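Local coordinates for protein GCN5-related N-acetyltransferase (Sphaerobacter thermophilus, PDB 3TT2) that probably transfers an acyl group, perhaps acetyl, to a still unidentified acceptor, as a member of the GCN5-related N-acetyltransferase family, at residues Y82-Y88 and Q124-Y130; E109-Q113 and R314-R318; L239-T243 and Y275-V280. All blocks are in the same frame, centred on the assembly; numbering follows the deposited sequence.

Contact 1. Residues Y82-Y88 and Q124-Y130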
loop_
_atom_site.group_PDB
_atom_site.type_symbol
_atom_site.label_atom_id
_atom_site.label_comp_id
_atom_site.label_asym_id
_atom_site.label_seq_id
_atom_site.Cartn_x
_atom_site.Cartn_y
_atom_site.Cartn_z
ATOM N N TYR A 82 -9.370 -14.837 -0.866
ATOM C CA TYR A 82 -8.757 -16.005 -0.237
ATOM C C TYR A 82 -7.730 -16.703 -1.126
ATOM O O TYR A 82 -7.406 -17.874 -0.890
ATOM C CB TYR A 82 -9.841 -17.023 0.153
ATOM C CG TYR A 82 -10.907 -16.451 1.059
ATOM C CD1 TYR A 82 -10.671 -16.288 2.410
ATOM C CD2 TYR A 82 -12.146 -16.079 0.564
ATOM C CE1 TYR A 82 -11.628 -15.777 3.245
ATOM C CE2 TYR A 82 -13.124 -15.561 1.400
ATOM C CZ TYR A 82 -12.857 -15.412 2.744
ATOM O OH TYR A 82 -13.826 -14.898 3.593
ATOM N N VAL A 83 -7.234 -16.043 -2.170
ATOM C CA VAL A 83 -6.092 -16.602 -2.897
ATOM C C VAL A 83 -4.732 -15.975 -2.609
ATOM O O VAL A 83 -3.683 -16.529 -2.967
ATOM C CB VAL A 83 -6.335 -16.559 -4.423
ATOM C CG1 VAL A 83 -7.509 -17.441 -4.787
ATOM C CG2 VAL A 83 -6.519 -15.108 -4.899
ATOM N N GLN A 84 -4.756 -14.788 -2.016
ATOM C CA GLN A 84 -3.533 -14.106 -1.669
ATOM C C GLN A 84 -3.665 -13.399 -0.355
ATOM O O GLN A 84 -4.432 -12.436 -0.239
ATOM C CB GLN A 84 -3.180 -13.107 -2.740
ATOM C CG GLN A 84 -1.918 -12.332 -2.471
ATOM C CD GLN A 84 -1.373 -11.736 -3.745
ATOM O OE1 GLN A 84 -1.505 -10.537 -3.989
ATOM N NE2 GLN A 84 -0.780 -12.585 -4.589
ATOM N N LEU A 85 -2.852 -13.796 0.608
ATOM C CA LEU A 85 -2.944 -13.198 1.914
ATOM C C LEU A 85 -1.724 -12.342 2.146
ATOM O O LEU A 85 -0.597 -12.819 2.051
ATOM C CB LEU A 85 -3.027 -14.282 2.974
ATOM C CG LEU A 85 -3.369 -13.651 4.316
ATOM C CD1 LEU A 85 -4.833 -13.184 4.312
ATOM C CD2 LEU A 85 -3.047 -14.594 5.473
ATOM N N SER A 86 -1.950 -11.070 2.429
ATOM C CA SER A 86 -0.882 -10.181 2.837
ATOM C C SER A 86 -0.848 -10.122 4.357
ATOM O O SER A 86 -1.890 -10.055 5.011
ATOM C CB SER A 86 -1.109 -8.786 2.268
ATOM O OG SER A 86 -0.869 -8.756 0.877
ATOM N N VAL A 87 0.353 -10.152 4.919
ATOM C CA VAL A 87 0.517 -10.224 6.363
ATOM C C VAL A 87 1.423 -9.092 6.823
ATOM O O VAL A 87 2.493 -8.895 6.246
ATOM C CB VAL A 87 1.113 -11.586 6.782
ATOM C CG1 VAL A 87 1.389 -11.619 8.271
ATOM C CG2 VAL A 87 0.196 -12.705 6.401
ATOM N N TYR A 88 0.992 -8.306 7.812
ATOM C CA TYR A 88 1.874 -7.258 8.331
ATOM C C TYR A 88 2.243 -7.530 9.770
ATOM O O TYR A 88 1.421 -7.337 10.667
ATOM C CB TYR A 88 1.182 -5.894 8.180
ATOM C CG TYR A 88 0.740 -5.645 6.750
ATOM C CD1 TYR A 88 1.579 -5.005 5.849
ATOM C CD2 TYR A 88 -0.496 -6.099 6.290
ATOM C CE1 TYR A 88 1.192 -4.798 4.544
ATOM C CE2 TYR A 88 -0.894 -5.898 4.976
ATOM C CZ TYR A 88 -0.043 -5.249 4.113
ATOM O OH TYR A 88 -0.421 -5.041 2.811
ATOM N N GLN A 124 -4.291 -21.313 -7.082
ATOM C CA GLN A 124 -3.124 -21.338 -6.217
ATOM C C GLN A 124 -3.322 -20.341 -5.096
ATOM O O GLN A 124 -3.976 -19.318 -5.272
ATOM C CB GLN A 124 -1.851 -21.003 -6.978
ATOM C CG GLN A 124 -1.575 -19.535 -7.135
ATOM C CD GLN A 124 -0.092 -19.238 -7.346
ATOM O OE1 GLN A 124 0.769 -20.098 -7.137
ATOM N NE2 GLN A 124 0.211 -18.004 -7.752
ATOM N N VAL A 125 -2.748 -20.644 -3.943
ATOM C CA VAL A 125 -2.955 -19.834 -2.760
ATOM C C VAL A 125 -1.609 -19.355 -2.253
ATOM O O VAL A 125 -0.731 -20.173 -2.000
ATOM C CB VAL A 125 -3.650 -20.652 -1.667
ATOM C CG1 VAL A 125 -3.716 -19.862 -0.379
ATOM C CG2 VAL A 125 -5.040 -21.100 -2.137
ATOM N N THR A 126 -1.434 -18.040 -2.132
ATOM C CA THR A 126 -0.171 -17.480 -1.651
ATOM C C THR A 126 -0.333 -16.643 -0.393
ATOM O O THR A 126 -1.399 -16.087 -0.139
ATOM C CB THR A 126 0.569 -16.627 -2.732
ATOM O OG1 THR A 126 -0.192 -15.455 -3.064
ATOM C CG2 THR A 126 0.828 -17.447 -3.997
ATOM N N VAL A 127 0.738 -16.580 0.398
ATOM C CA VAL A 127 0.866 -15.626 1.504
ATOM C C VAL A 127 2.063 -14.739 1.206
ATOM O O VAL A 127 3.076 -15.217 0.680
ATOM C CB VAL A 127 1.151 -16.310 2.841
ATOM C CG1 VAL A 127 1.355 -15.272 3.923
ATOM C CG2 VAL A 127 0.035 -17.258 3.210
ATOM N N GLN A 128 1.953 -13.456 1.531
ATOM C CA GLN A 128 3.032 -12.541 1.241
ATOM C C GLN A 128 3.266 -11.487 2.321
ATOM O O GLN A 128 2.335 -11.056 3.014
ATOM C CB GLN A 128 2.805 -11.879 -0.107
ATOM C CG GLN A 128 1.660 -10.905 -0.141
ATOM C CD GLN A 128 1.393 -10.411 -1.541
ATOM O OE1 GLN A 128 1.718 -11.088 -2.515
ATOM N NE2 GLN A 128 0.809 -9.227 -1.656
ATOM N N HIS A 129 4.532 -11.091 2.444
ATOM C CA HIS A 129 4.985 -10.113 3.419
ATOM C C HIS A 129 5.708 -8.992 2.699
ATOM O O HIS A 129 6.408 -9.230 1.717
ATOM C CB HIS A 129 5.982 -10.751 4.374
ATOM C CG HIS A 129 5.364 -11.655 5.393
ATOM N ND1 HIS A 129 5.203 -11.285 6.712
ATOM C CD2 HIS A 129 4.895 -12.922 5.298
ATOM C CE1 HIS A 129 4.650 -12.284 7.381
ATOM N NE2 HIS A 129 4.455 -13.289 6.546
ATOM N N TYR A 130 5.554 -7.768 3.185
ATOM C CA TYR A 130 6.361 -6.684 2.662
ATOM C C TYR A 130 7.433 -6.346 3.678
ATOM O O TYR A 130 7.140 -5.832 4.754
ATOM C CB TYR A 130 5.514 -5.459 2.400
ATOM C CG TYR A 130 4.377 -5.673 1.448
ATOM C CD1 TYR A 130 4.480 -5.285 0.120
ATOM C CD2 TYR A 130 3.186 -6.229 1.877
ATOM C CE1 TYR A 130 3.432 -5.463 -0.773
ATOM C CE2 TYR A 130 2.123 -6.409 0.990
ATOM C CZ TYR A 130 2.259 -6.023 -0.335
ATOM O OH TYR A 130 1.220 -6.195 -1.222
#

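Contact 2. Residues E109-Q113 and R314-R318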
loop_
_atom_site.group_PDB
_atom_site.type_symbol
_atom_site.label_atom_id
_atom_site.label_comp_id
_atom_site.label_asym_id
_atom_site.label_seq_id
_atom_site.Cartn_x
_atom_site.Cartn_y
_atom_site.Cartn_z
ATOM N N GLU A 109 0.050 -17.995 8.004
ATOM C CA GLU A 109 -0.064 -19.164 7.140
ATOM C C GLU A 109 -1.263 -20.006 7.546
ATOM O O GLU A 109 -2.035 -20.447 6.707
ATOM C CB GLU A 109 1.205 -20.020 7.195
ATOM C CG GLU A 109 2.432 -19.357 6.603
ATOM C CD GLU A 109 3.586 -20.322 6.419
ATOM O OE1 GLU A 109 3.480 -21.472 6.890
ATOM O OE2 GLU A 109 4.596 -19.942 5.793
ATOM N N GLU A 110 -1.420 -20.221 8.843
ATOM C CA GLU A 110 -2.542 -21.000 9.313
ATOM C C GLU A 110 -3.825 -20.212 9.089
ATOM O O GLU A 110 -4.889 -20.796 8.981
ATOM C CB GLU A 110 -2.377 -21.399 10.786
ATOM C CG GLU A 110 -2.812 -20.328 11.778
ATOM C CD GLU A 110 -3.355 -20.901 13.087
ATOM O OE1 GLU A 110 -3.366 -22.145 13.242
ATOM O OE2 GLU A 110 -3.776 -20.101 13.956
ATOM N N TRP A 111 -3.728 -18.887 9.004
ATOM C CA TRP A 111 -4.922 -18.075 8.804
ATOM C C TRP A 111 -5.582 -18.444 7.487
ATOM O O TRP A 111 -6.766 -18.783 7.461
ATOM C CB TRP A 111 -4.608 -16.578 8.826
ATOM C CG TRP A 111 -5.846 -15.707 8.846
ATOM C CD1 TRP A 111 -6.440 -15.163 9.943
ATOM C CD2 TRP A 111 -6.635 -15.282 7.719
ATOM N NE1 TRP A 111 -7.543 -14.429 9.578
ATOM C CE2 TRP A 111 -7.688 -14.491 8.219
ATOM C CE3 TRP A 111 -6.558 -15.503 6.335
ATOM C CZ2 TRP A 111 -8.655 -13.922 7.393
ATOM C CZ3 TRP A 111 -7.527 -14.932 5.510
ATOM C CH2 TRP A 111 -8.557 -14.151 6.042
ATOM N N ILE A 112 -4.817 -18.378 6.398
ATOM C CA ILE A 112 -5.350 -18.704 5.077
ATOM C C ILE A 112 -5.674 -20.194 4.911
ATOM O O ILE A 112 -6.643 -20.539 4.266
ATOM C CB ILE A 112 -4.435 -18.241 3.921
ATOM C CG1 ILE A 112 -5.169 -18.406 2.590
ATOM C CG2 ILE A 112 -3.148 -19.041 3.882
ATOM C CD1 ILE A 112 -6.554 -17.788 2.579
ATOM N N GLN A 113 -4.879 -21.065 5.508
ATOM C CA GLN A 113 -5.122 -22.488 5.420
ATOM C C GLN A 113 -6.474 -22.903 6.005
ATOM O O GLN A 113 -7.147 -23.800 5.481
ATOM C CB GLN A 113 -4.011 -23.228 6.136
ATOM C CG GLN A 113 -2.707 -23.213 5.377
ATOM C CD GLN A 113 -1.606 -23.875 6.160
ATOM O OE1 GLN A 113 -1.589 -23.819 7.396
ATOM N NE2 GLN A 113 -0.694 -24.538 5.455
ATOM N N ARG A 314 7.018 -13.644 -1.060
ATOM C CA ARG A 314 5.849 -14.478 -1.305
ATOM C C ARG A 314 6.139 -15.971 -1.190
ATOM O O ARG A 314 7.191 -16.440 -1.615
ATOM C CB ARG A 314 5.297 -14.187 -2.691
ATOM C CG ARG A 314 3.975 -14.843 -2.959
ATOM C CD ARG A 314 3.438 -14.410 -4.293
ATOM N NE ARG A 314 3.092 -12.987 -4.335
ATOM C CZ ARG A 314 3.101 -12.272 -5.457
ATOM N NH1 ARG A 314 3.460 -12.868 -6.592
ATOM N NH2 ARG A 314 2.769 -10.977 -5.456
ATOM N N LYS A 315 5.197 -16.716 -0.625
ATOM C CA LYS A 315 5.311 -18.169 -0.540
ATOM C C LYS A 315 4.027 -18.813 -1.040
ATOM O O LYS A 315 2.942 -18.290 -0.803
ATOM C CB LYS A 315 5.565 -18.592 0.904
ATOM C CG LYS A 315 5.795 -20.075 1.107
ATOM C CD LYS A 315 5.663 -20.400 2.574
ATOM C CE LYS A 315 6.143 -21.794 2.896
ATOM N NZ LYS A 315 6.155 -22.006 4.377
ATOM N N GLU A 316 4.138 -19.946 -1.722
ATOM C CA GLU A 316 2.943 -20.603 -2.234
ATOM C C GLU A 316 2.421 -21.645 -1.253
ATOM O O GLU A 316 3.063 -22.673 -1.036
ATOM C CB GLU A 316 3.211 -21.262 -3.583
ATOM C CG GLU A 316 2.037 -22.076 -4.112
ATOM C CD GLU A 316 2.403 -22.975 -5.288
ATOM O OE1 GLU A 316 2.716 -24.169 -5.061
ATOM O OE2 GLU A 316 2.363 -22.487 -6.438
ATOM N N ILE A 317 1.244 -21.375 -0.686
ATOM C CA ILE A 317 0.603 -22.272 0.275
ATOM C C ILE A 317 -0.072 -23.473 -0.402
ATOM O O ILE A 317 0.010 -24.604 0.093
ATOM C CB ILE A 317 -0.427 -21.527 1.128
ATOM C CG1 ILE A 317 0.255 -20.438 1.960
ATOM C CG2 ILE A 317 -1.171 -22.492 2.030
ATOM C CD1 ILE A 317 1.388 -20.914 2.824
ATOM N N ARG A 318 -0.741 -23.232 -1.526
ATOM C CA ARG A 318 -1.274 -24.334 -2.317
ATOM C C ARG A 318 -1.036 -24.091 -3.794
ATOM O O ARG A 318 -1.215 -22.986 -4.267
ATOM C CB ARG A 318 -2.773 -24.469 -2.061
ATOM C CG ARG A 318 -3.412 -25.718 -2.620
ATOM C CD ARG A 318 -4.919 -25.662 -2.453
ATOM N NE ARG A 318 -5.515 -24.607 -3.266
ATOM C CZ ARG A 318 -6.813 -24.329 -3.285
ATOM N NH1 ARG A 318 -7.650 -25.026 -2.532
ATOM N NH2 ARG A 318 -7.271 -23.355 -4.057
#

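Contact 3. Residues L239-T243 and Y275-V280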
loop_
_atom_site.group_PDB
_atom_site.type_symbol
_atom_site.label_atom_id
_atom_site.label_comp_id
_atom_site.label_asym_id
_atom_site.label_seq_id
_atom_site.Cartn_x
_atom_site.Cartn_y
_atom_site.Cartn_z
ATOM N N LEU A 239 -5.015 10.135 -9.424
ATOM C CA LEU A 239 -6.069 10.288 -8.456
ATOM C C LEU A 239 -5.456 10.357 -7.076
ATOM O O LEU A 239 -5.040 9.351 -6.490
ATOM C CB LEU A 239 -7.046 9.131 -8.579
ATOM C CG LEU A 239 -7.399 8.746 -10.023
ATOM C CD1 LEU A 239 -8.320 7.541 -10.088
ATOM C CD2 LEU A 239 -8.024 9.923 -10.784
ATOM N N GLY A 240 -5.469 11.571 -6.536
ATOM C CA GLY A 240 -4.926 11.832 -5.225
ATOM C C GLY A 240 -6.032 11.823 -4.198
ATOM O O GLY A 240 -7.231 11.903 -4.511
ATOM N N GLN A 241 -5.618 11.698 -2.952
ATOM C CA GLN A 241 -6.529 11.832 -1.840
ATOM C C GLN A 241 -5.784 12.518 -0.710
ATOM O O GLN A 241 -4.561 12.604 -0.733
ATOM C CB GLN A 241 -7.022 10.461 -1.400
ATOM C CG GLN A 241 -5.897 9.573 -0.988
ATOM C CD GLN A 241 -6.358 8.214 -0.556
ATOM O OE1 GLN A 241 -6.609 7.336 -1.384
ATOM N NE2 GLN A 241 -6.462 8.020 0.753
ATOM N N GLU A 242 -6.524 13.016 0.271
ATOM C CA GLU A 242 -5.924 13.620 1.457
ATOM C C GLU A 242 -6.372 12.898 2.726
ATOM O O GLU A 242 -7.555 12.825 3.035
ATOM C CB GLU A 242 -6.290 15.094 1.550
ATOM C CG GLU A 242 -5.467 15.836 2.554
ATOM C CD GLU A 242 -6.213 16.977 3.219
ATOM O OE1 GLU A 242 -6.581 17.952 2.519
ATOM O OE2 GLU A 242 -6.413 16.897 4.455
ATOM N N THR A 243 -5.429 12.356 3.473
ATOM C CA THR A 243 -5.790 11.734 4.738
ATOM C C THR A 243 -4.956 12.303 5.876
ATOM O O THR A 243 -3.727 12.263 5.829
ATOM C CB THR A 243 -5.620 10.209 4.694
ATOM O OG1 THR A 243 -6.511 9.658 3.717
ATOM C CG2 THR A 243 -5.936 9.607 6.045
ATOM N N TYR A 275 -2.069 20.321 -4.245
ATOM C CA TYR A 275 -1.747 20.044 -2.853
ATOM C C TYR A 275 -1.045 21.232 -2.244
ATOM O O TYR A 275 -1.304 21.609 -1.090
ATOM C CB TYR A 275 -0.812 18.843 -2.732
ATOM C CG TYR A 275 -1.481 17.496 -2.741
ATOM C CD1 TYR A 275 -2.340 17.115 -1.721
ATOM C CD2 TYR A 275 -1.221 16.589 -3.750
ATOM C CE1 TYR A 275 -2.950 15.865 -1.729
ATOM C CE2 TYR A 275 -1.820 15.355 -3.772
ATOM C CZ TYR A 275 -2.689 14.993 -2.767
ATOM O OH TYR A 275 -3.269 13.744 -2.798
ATOM N N TYR A 276 -0.122 21.800 -3.011
ATOM C CA TYR A 276 0.678 22.876 -2.475
ATOM C C TYR A 276 -0.207 24.061 -2.185
ATOM O O TYR A 276 -0.134 24.648 -1.122
ATOM C CB TYR A 276 1.800 23.295 -3.410
ATOM C CG TYR A 276 2.498 24.542 -2.913
ATOM C CD1 TYR A 276 3.436 24.475 -1.868
ATOM C CD2 TYR A 276 2.209 25.798 -3.460
ATOM C CE1 TYR A 276 4.069 25.627 -1.391
ATOM C CE2 TYR A 276 2.840 26.952 -2.987
ATOM C CZ TYR A 276 3.763 26.850 -1.959
ATOM O OH TYR A 276 4.381 27.968 -1.500
ATOM N N ARG A 277 -1.071 24.415 -3.119
ATOM C CA ARG A 277 -1.799 25.646 -2.901
ATOM C C ARG A 277 -3.022 25.422 -2.002
ATOM O O ARG A 277 -3.713 26.349 -1.607
ATOM C CB ARG A 277 -2.028 26.402 -4.222
ATOM C CG ARG A 277 -3.253 26.072 -4.995
ATOM C CD ARG A 277 -3.099 26.700 -6.378
ATOM N NE ARG A 277 -2.339 25.838 -7.285
ATOM C CZ ARG A 277 -2.889 24.915 -8.073
ATOM N NH1 ARG A 277 -4.212 24.737 -8.087
ATOM N NH2 ARG A 277 -2.116 24.175 -8.850
ATOM N N ARG A 278 -3.229 24.161 -1.659
ATOM C CA ARG A 278 -4.140 23.723 -0.599
ATOM C C ARG A 278 -3.508 23.731 0.806
ATOM O O ARG A 278 -4.206 23.690 1.831
ATOM C CB ARG A 278 -4.530 22.298 -0.929
ATOM C CG ARG A 278 -5.587 21.702 -0.118
ATOM C CD ARG A 278 -6.496 21.015 -1.085
ATOM N NE ARG A 278 -7.076 19.805 -0.529
ATOM C CZ ARG A 278 -7.981 19.071 -1.160
ATOM N NH1 ARG A 278 -8.420 19.431 -2.364
ATOM N NH2 ARG A 278 -8.450 17.979 -0.584
ATOM N N GLY A 279 -2.180 23.753 0.846
ATOM C CA GLY A 279 -1.438 23.748 2.095
ATOM C C GLY A 279 -1.034 22.379 2.631
ATOM O O GLY A 279 -0.636 22.251 3.803
ATOM N N VAL A 280 -1.132 21.340 1.799
ATOM C CA VAL A 280 -0.692 20.013 2.245
ATOM C C VAL A 280 0.819 19.894 2.110
ATOM O O VAL A 280 1.368 20.080 1.027
ATOM C CB VAL A 280 -1.375 18.877 1.490
ATOM C CG1 VAL A 280 -0.708 17.575 1.807
ATOM C CG2 VAL A 280 -2.841 18.813 1.861
#

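Contact 1. Residues Y82-Y88 and Q124-Y130
Four backbone hydrogen bonds join Val-83 to Val-87 with Thr-126 to Gln-128 in parallel pairing; the shortest, from Gln-128 N to Leu-85 O, measures 2.7 Å. The amide of Gln-128 bonds at both its ends. CG sits between the backbone N and the carbonyl carbon (chi1 70°), and the extended chain beyond lays the amide alongside Ser-86. Its NE2 gives a bond to Ser-86 OG at 3.1 Å, with the hydroxyl 26° out of the amide plane, while OE1 takes a bond from Arg-314 NE. The Gln-84 amide crosses it obliquely, planes 31° apart, and Gln-84 NE2 adds a weak bond to Thr-126 OG1 (3.3 Å). A leucine in place of Gln-128 would probably leave Arg-314 NE and Ser-86 OG without these amide partners. On the other face Val-87 CB sits over the His-129 ring, 3.9 Å from its centroid, and Val-87 CG2 packs on Val-127 CG1. The near-parallel rings of Tyr-88 and Tyr-130 are slid apart, centroids 5.7 Å from each other. Val-87 O and Tyr-130 N, already 4.5 Å apart, fit the splaying that opens the acyl-CoA cleft in GNAT enzymes. Buried among three strands, the Gln-128 amide has both polar atoms satisfied and its rotation fixed.

Contact 2. Residues E109-Q113 and R314-R318
Glu-109 and Lys-315 meet at about a right angle, the carboxylate reaching out from helix 100-115 and the ammonium from strand 305-316. Lys-315 is fully extended: CG lies anti to the backbone N (chi1 -176°) and every later torsion is also near 180°, which carries NZ the whole length of the chain to the helix. NZ reaches Glu-109 OE2 at 2.9 Å, approaching on the syn side and 24° out of the carboxylate plane, so a hydrogen bond and a charge pair coincide. Both ends have second partners: Tyr-147 OH bonds to the same OE2, and His-145 O receives a bond from the same NZ. With two groups gripping OE2, the carboxylate is probably held in its rotation and favoured in its charged form.

Beside this polar link, Ile-317 fills the apolar part of the contact with all its branches. CD1 points to the aliphatic stem of Glu-109, lying 4.2 Å from CG of that residue. Ile-112 and Ile-317 run antiparallel alongside each other, Ile-112 CG2 coming within 4.2 Å of Ile-317 CG1. The chain of Gln-113 crosses Ile-317 at roughly a right angle, with Gln-113 CG 3.8 Å from Ile-317 CG2. Three residues spaced along the helix therefore pack round one isoleucine, which also rests on Val-127 and Met-116.

Ile-317 stands where the chain turns a corner, and together with Arg-318 it faces Val-125 in a classic beta bulge. Packing of the helix that follows the fourth strand against the central sheet is a hallmark of the GNAT fold; here the strand beneath it comes from the C-terminal end of the chain and lies between strands 125-132 and 148-159, the position usually held by the last GNAT strand.

Contact 3. Residues L239-T243 and Y275-V280
The backbones of Gln-241 and Glu-242, at the end of strand 233-243, stay clear of the end of helix 263-278 and the turn after it, Glu-242 CA and Val-280 CA being 8.3 Å apart at the nearest, so side chains have to span the gap. Tyr-275 does so with its hydroxyl. With CG anti to the carbonyl carbon (chi1 -84°), its ring extends from the helix toward the strand, and OH donates to Gln-241 O at 2.7 Å. That oxygen lies at the edge of the ring, near its plane, yet the hydroxyl stands 45° above the carbonyl plane, so the bond does not use a lone-pair direction. Just before this carbonyl, Gly-240 has no side chain to stand in the way of the phenol, and its CA is 3.5 Å from Tyr-275 OH.

Glu-242 and Arg-278 meet at a slant near the surface. Glu-242 OE1 comes to the edge of the guanidinium and lies 3.6 Å from Arg-278 NE, a long salt bridge; the carboxylate and guanidinium planes are 72° apart, far from a flat paired geometry. The stronger partners of Arg-278 are Asp-219, which takes NH2, and Glu-221, which takes NH1. Val-280 CG2 packs on the stem of Glu-242, 4.0 Å from its CG.

The helix closes in a Schellman motif: Gly-279 N, at positive phi, bonds back to Tyr-276 O, and Val-280 N bonds to Tyr-275 O. This turn brings Val-280 round to face the strand.

Helix 263-278 is thus joined to strand 233-243 within the second GNAT-like half. Asp-219 and Glu-221 probably hold the guanidinium, with Glu-242 adding a weaker, long-range attraction, while the phenol ties the helix end to the strand's backbone.

How the contacts relate
Contacts 1 and 2 are neighbours, their centres 7 Å apart: contact 1 pairs strands 84-91 and 125-132, and contact 2 sets helix 100-115, which connects them, against strand 305-316. Backbone bonds between Val-125 and residues Ile-317 and Arg-318 join them directly, and their segments alternate along the chain. Contact 3 lies beyond the chain's centre, about 32 Å from contact 1 and 38 Å from contact 2, centre to centre, in the second GNAT-like half. In sequence it is nested within the long loop that contact 2 closes. The chain thus leaves the first GNAT module, builds the second, and returns with strand 305-316 to pair with the first, tying the two halves together.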